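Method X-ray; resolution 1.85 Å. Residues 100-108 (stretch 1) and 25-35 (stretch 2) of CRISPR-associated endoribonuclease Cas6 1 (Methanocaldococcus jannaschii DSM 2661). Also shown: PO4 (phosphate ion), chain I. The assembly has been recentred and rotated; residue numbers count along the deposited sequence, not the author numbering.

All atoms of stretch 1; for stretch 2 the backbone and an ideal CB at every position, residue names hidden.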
# COMPACT_ATOMS: atom_id res chain seq x y z
N GLU A 100 -2.93 18.13 10.87
CA GLU A 100 -2.44 19.46 11.23
C GLU A 100 -1.88 20.20 10.01
O GLU A 100 -2.14 21.40 9.82
CB GLU A 100 -1.36 19.34 12.33
CG GLU A 100 -0.74 20.71 12.69
CD GLU A 100 0.34 20.64 13.77
OE1 GLU A 100 0.46 19.63 14.48
OE2 GLU A 100 1.07 21.64 13.91
N ASP A 101 -1.08 19.52 9.20
CA ASP A 101 -0.60 20.08 7.95
C ASP A 101 -1.78 20.49 7.05
O ASP A 101 -1.90 21.65 6.63
CB ASP A 101 0.31 19.01 7.30
CG ASP A 101 0.81 19.36 5.92
OD1 ASP A 101 0.38 20.37 5.32
OD2 ASP A 101 1.66 18.60 5.42
N GLY A 102 -2.65 19.53 6.75
CA GLY A 102 -3.89 19.80 6.06
C GLY A 102 -3.83 19.75 4.55
O GLY A 102 -4.89 19.86 3.90
N LYS A 103 -2.65 19.60 3.96
CA LYS A 103 -2.52 19.60 2.51
C LYS A 103 -1.60 18.48 2.04
O LYS A 103 -0.60 18.17 2.68
CB LYS A 103 -2.02 20.95 1.98
CG LYS A 103 -2.93 22.10 2.39
CD LYS A 103 -2.82 23.27 1.45
CE LYS A 103 -3.62 22.93 0.18
NZ LYS A 103 -3.51 23.95 -0.90
N LEU A 104 -1.95 17.89 0.90
CA LEU A 104 -1.14 16.84 0.30
C LEU A 104 -1.09 17.09 -1.20
O LEU A 104 -2.13 17.12 -1.85
CB LEU A 104 -1.74 15.44 0.58
CG LEU A 104 -1.01 14.27 -0.10
CD1 LEU A 104 0.33 14.03 0.59
CD2 LEU A 104 -1.86 13.01 -0.02
N ARG A 105 0.10 17.29 -1.74
CA ARG A 105 0.25 17.49 -3.17
C ARG A 105 0.75 16.20 -3.80
O ARG A 105 1.76 15.64 -3.35
CB ARG A 105 1.21 18.64 -3.48
CG ARG A 105 1.30 18.96 -4.96
CD ARG A 105 2.38 20.00 -5.25
NE ARG A 105 3.67 19.58 -4.70
CZ ARG A 105 4.58 18.80 -5.31
NH1 ARG A 105 4.37 18.30 -6.53
NH2 ARG A 105 5.71 18.50 -4.67
N VAL A 106 0.04 15.71 -4.81
CA VAL A 106 0.46 14.53 -5.57
C VAL A 106 0.68 14.96 -7.01
O VAL A 106 -0.29 15.21 -7.74
CB VAL A 106 -0.58 13.40 -5.49
CG1 VAL A 106 -0.10 12.15 -6.32
CG2 VAL A 106 -0.80 13.02 -4.04
N GLY A 107 1.94 15.03 -7.42
CA GLY A 107 2.23 15.55 -8.75
C GLY A 107 1.76 16.99 -8.84
O GLY A 107 2.17 17.85 -8.07
N ASN A 108 0.84 17.26 -9.77
CA ASN A 108 0.30 18.60 -9.95
C ASN A 108 -1.05 18.79 -9.26
O ASN A 108 -1.69 19.82 -9.47
CB ASN A 108 0.17 18.92 -11.44
CG ASN A 108 1.51 19.02 -12.13
OD1 ASN A 108 2.47 19.54 -11.57
ND2 ASN A 108 1.59 18.48 -13.35
N UNK A 25 3.75 6.77 -8.37
CA UNK A 25 5.13 7.18 -8.11
C UNK A 25 5.20 8.53 -7.38
O UNK A 25 5.98 8.71 -6.41
CB UNK A 25 5.91 7.26 -9.43
N UNK A 26 4.36 9.49 -7.81
CA UNK A 26 4.32 10.81 -7.18
C UNK A 26 3.65 10.77 -5.82
O UNK A 26 4.04 11.52 -4.91
CB UNK A 26 3.59 11.81 -8.08
N UNK A 27 2.65 9.90 -5.66
CA UNK A 27 2.03 9.70 -4.37
C UNK A 27 3.05 9.17 -3.36
O UNK A 27 3.17 9.68 -2.24
CB UNK A 27 0.84 8.74 -4.49
N UNK A 28 3.81 8.16 -3.77
CA UNK A 28 4.81 7.55 -2.89
C UNK A 28 5.83 8.59 -2.47
O UNK A 28 6.21 8.65 -1.30
CB UNK A 28 5.50 6.37 -3.58
N UNK A 29 6.30 9.40 -3.43
CA UNK A 29 7.21 10.50 -3.09
C UNK A 29 6.58 11.47 -2.09
O UNK A 29 7.23 11.92 -1.14
CB UNK A 29 7.62 11.26 -4.36
N UNK A 30 5.31 11.82 -2.29
CA UNK A 30 4.65 12.77 -1.38
C UNK A 30 4.56 12.20 0.03
O UNK A 30 4.79 12.91 1.02
CB UNK A 30 3.25 13.12 -1.89
N UNK A 31 4.21 10.92 0.14
CA UNK A 31 4.09 10.31 1.47
C UNK A 31 5.45 10.26 2.15
O UNK A 31 5.59 10.60 3.34
CB UNK A 31 3.50 8.90 1.37
N UNK A 32 6.47 9.80 1.40
CA UNK A 32 7.83 9.81 1.95
C UNK A 32 8.21 11.20 2.46
O UNK A 32 8.74 11.36 3.57
CB UNK A 32 8.83 9.35 0.89
N UNK A 33 7.94 12.24 1.65
CA UNK A 33 8.33 13.59 2.01
C UNK A 33 7.60 14.08 3.25
O UNK A 33 8.20 14.81 4.04
CB UNK A 33 8.07 14.54 0.84
N UNK A 34 6.33 13.69 3.45
CA UNK A 34 5.63 14.06 4.69
C UNK A 34 6.30 13.40 5.89
O UNK A 34 6.58 14.05 6.90
CB UNK A 34 4.16 13.66 4.62
N UNK A 35 6.54 12.09 5.80
CA UNK A 35 7.12 11.36 6.94
C UNK A 35 8.48 11.93 7.33
O UNK A 35 8.82 12.02 8.52
CB UNK A 35 7.26 9.87 6.61
P PO4 I . 6.21 18.95 2.87
O1 PO4 I . 6.43 17.49 2.50
O2 PO4 I . 7.34 19.77 2.29
O3 PO4 I . 6.21 19.15 4.37
O4 PO4 I . 4.89 19.42 2.27

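Stretch 2 is a single helical run, with phi/psi near -60/-45 throughout and i to i+4 backbone hydrogen bonds. It crosses strand 103-106 at 143°, so the two run roughly antiparallel, with axes 7.7 Å apart at closest approach.

Position 25 has a CB that points sideways, and nothing of stretch 1 lies within 5.5 Å of it. Stretch 1 therefore sets no limit. The residue is Y25, which makes no contact here.

Position 26 points its CB toward the end of the strand. The ideal CB lies 3.7 Å from G107 N and 4.1 Å from V106 CG1. Alanine would fit, and so would a longer chain or ring that turns aside from G107. The residue is Y26. With chi1 in m, its end leads away, and G107 CA lies obliquely to the ring. A water accepts from G107 N and donates to Y26 O, so it links the two backbones.

Position 27 points sideways, with its ideal CB 4.0 Å from V106 CG1. The neighbour is a methyl group, so an apolar residue suits; leucine, isoleucine, valine or methionine are all plausible. The residue is L27. Its backbone is also close, with V106 CG1 3.6 Å from L27 N.

Position 28 is out of reach of stretch 1, and the choice is open. It is A28.

Position 29 points sideways into space that stretch 1 leaves free. Stretch 1 does not restrict the choice. It is S29.

Position 30 is the tightest. CB points toward the strand, and the ideal CB is 3.3 Å from R105 O and 3.9 Å from L104 CD1. With a carbonyl oxygen and a methyl this near, a small residue is the natural expectation: alanine, glycine or perhaps serine. The residue is A30. Its CB packs 4.0 Å from L104 CD1.

Position 31 points sideways with no stretch 1 atom within 5.5 Å of the ideal CB. A longer apolar chain could still reach L104. The residue is I31, whose CD1 comes to 4.5 Å from L104 CD1.

Position 32 is out of reach and unconstrained. It is Y32.

Position 33 points toward stretch 1 but finds no close partner, so many residues fit. It is N33.

Position 34 also points toward stretch 1, with a gap beyond its CB. Across it lie the D101 carboxylate, the K103 carbonyl and a phosphate ion, probably from the crystallisation liquor. A long basic chain is favoured; lysine and arginine are both reasonable. The residue is K34. Its NZ forms a salt bridge with D101 OD2 at 2.6 Å and donates to K103 O at 2.9 Å. K34 NZ also donates to PO4 O4 at 3.0 Å. A second water accepts from both K34 NZ and R105 N. On the way, K34 CE passes 3.9 Å from L104 CD1.

Position 35 is out of reach. It is I35.

Stretch 2, residues 25-35: YYLASAIYNKI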
# COMPACT_ATOMS: atom_id res chain seq x y z
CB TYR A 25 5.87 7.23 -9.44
CG TYR A 25 7.28 7.74 -9.39
CD1 TYR A 25 8.30 6.93 -8.91
CD2 TYR A 25 7.60 9.02 -9.84
CE1 TYR A 25 9.60 7.38 -8.88
CE2 TYR A 25 8.90 9.48 -9.81
CZ TYR A 25 9.90 8.65 -9.32
OH TYR A 25 11.22 9.07 -9.29
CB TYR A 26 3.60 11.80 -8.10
CG TYR A 26 4.29 11.80 -9.43
CD1 TYR A 26 5.46 12.52 -9.60
CD2 TYR A 26 3.81 11.05 -10.50
CE1 TYR A 26 6.13 12.51 -10.81
CE2 TYR A 26 4.48 11.03 -11.72
CZ TYR A 26 5.63 11.77 -11.87
OH TYR A 26 6.31 11.77 -13.06
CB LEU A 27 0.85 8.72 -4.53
CG LEU A 27 0.23 8.19 -3.23
CD1 LEU A 27 -0.44 9.34 -2.40
CD2 LEU A 27 -0.81 7.10 -3.55
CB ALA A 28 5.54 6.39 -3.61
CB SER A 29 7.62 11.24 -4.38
OG SER A 29 8.41 12.37 -4.08
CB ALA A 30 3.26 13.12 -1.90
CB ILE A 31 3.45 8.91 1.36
CG1 ILE A 31 1.96 9.02 0.93
CG2 ILE A 31 3.63 8.13 2.68
CD1 ILE A 31 1.10 9.83 1.89
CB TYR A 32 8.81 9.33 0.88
CG TYR A 32 10.25 9.32 1.37
CD1 TYR A 32 10.81 8.16 1.89
CD2 TYR A 32 11.02 10.48 1.35
CE1 TYR A 32 12.15 8.15 2.38
CE2 TYR A 32 12.33 10.48 1.84
CZ TYR A 32 12.88 9.31 2.34
OH TYR A 32 14.18 9.33 2.83
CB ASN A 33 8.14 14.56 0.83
CG ASN A 33 9.11 14.26 -0.33
OD1 ASN A 33 10.08 13.52 -0.15
ND2 ASN A 33 8.82 14.79 -1.52
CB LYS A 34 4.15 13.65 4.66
CG LYS A 34 3.30 14.34 3.56
CD LYS A 34 3.31 15.85 3.77
CE LYS A 34 2.24 16.51 2.86
NZ LYS A 34 2.28 18.00 2.93
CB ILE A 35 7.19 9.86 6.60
CG1 ILE A 35 5.77 9.25 6.58
CG2 ILE A 35 8.09 9.09 7.59
CD1 ILE A 35 5.72 7.84 5.95
O HOH W 1 4.23 14.34 -5.77
O HOH W 2 2.40 17.82 -0.10
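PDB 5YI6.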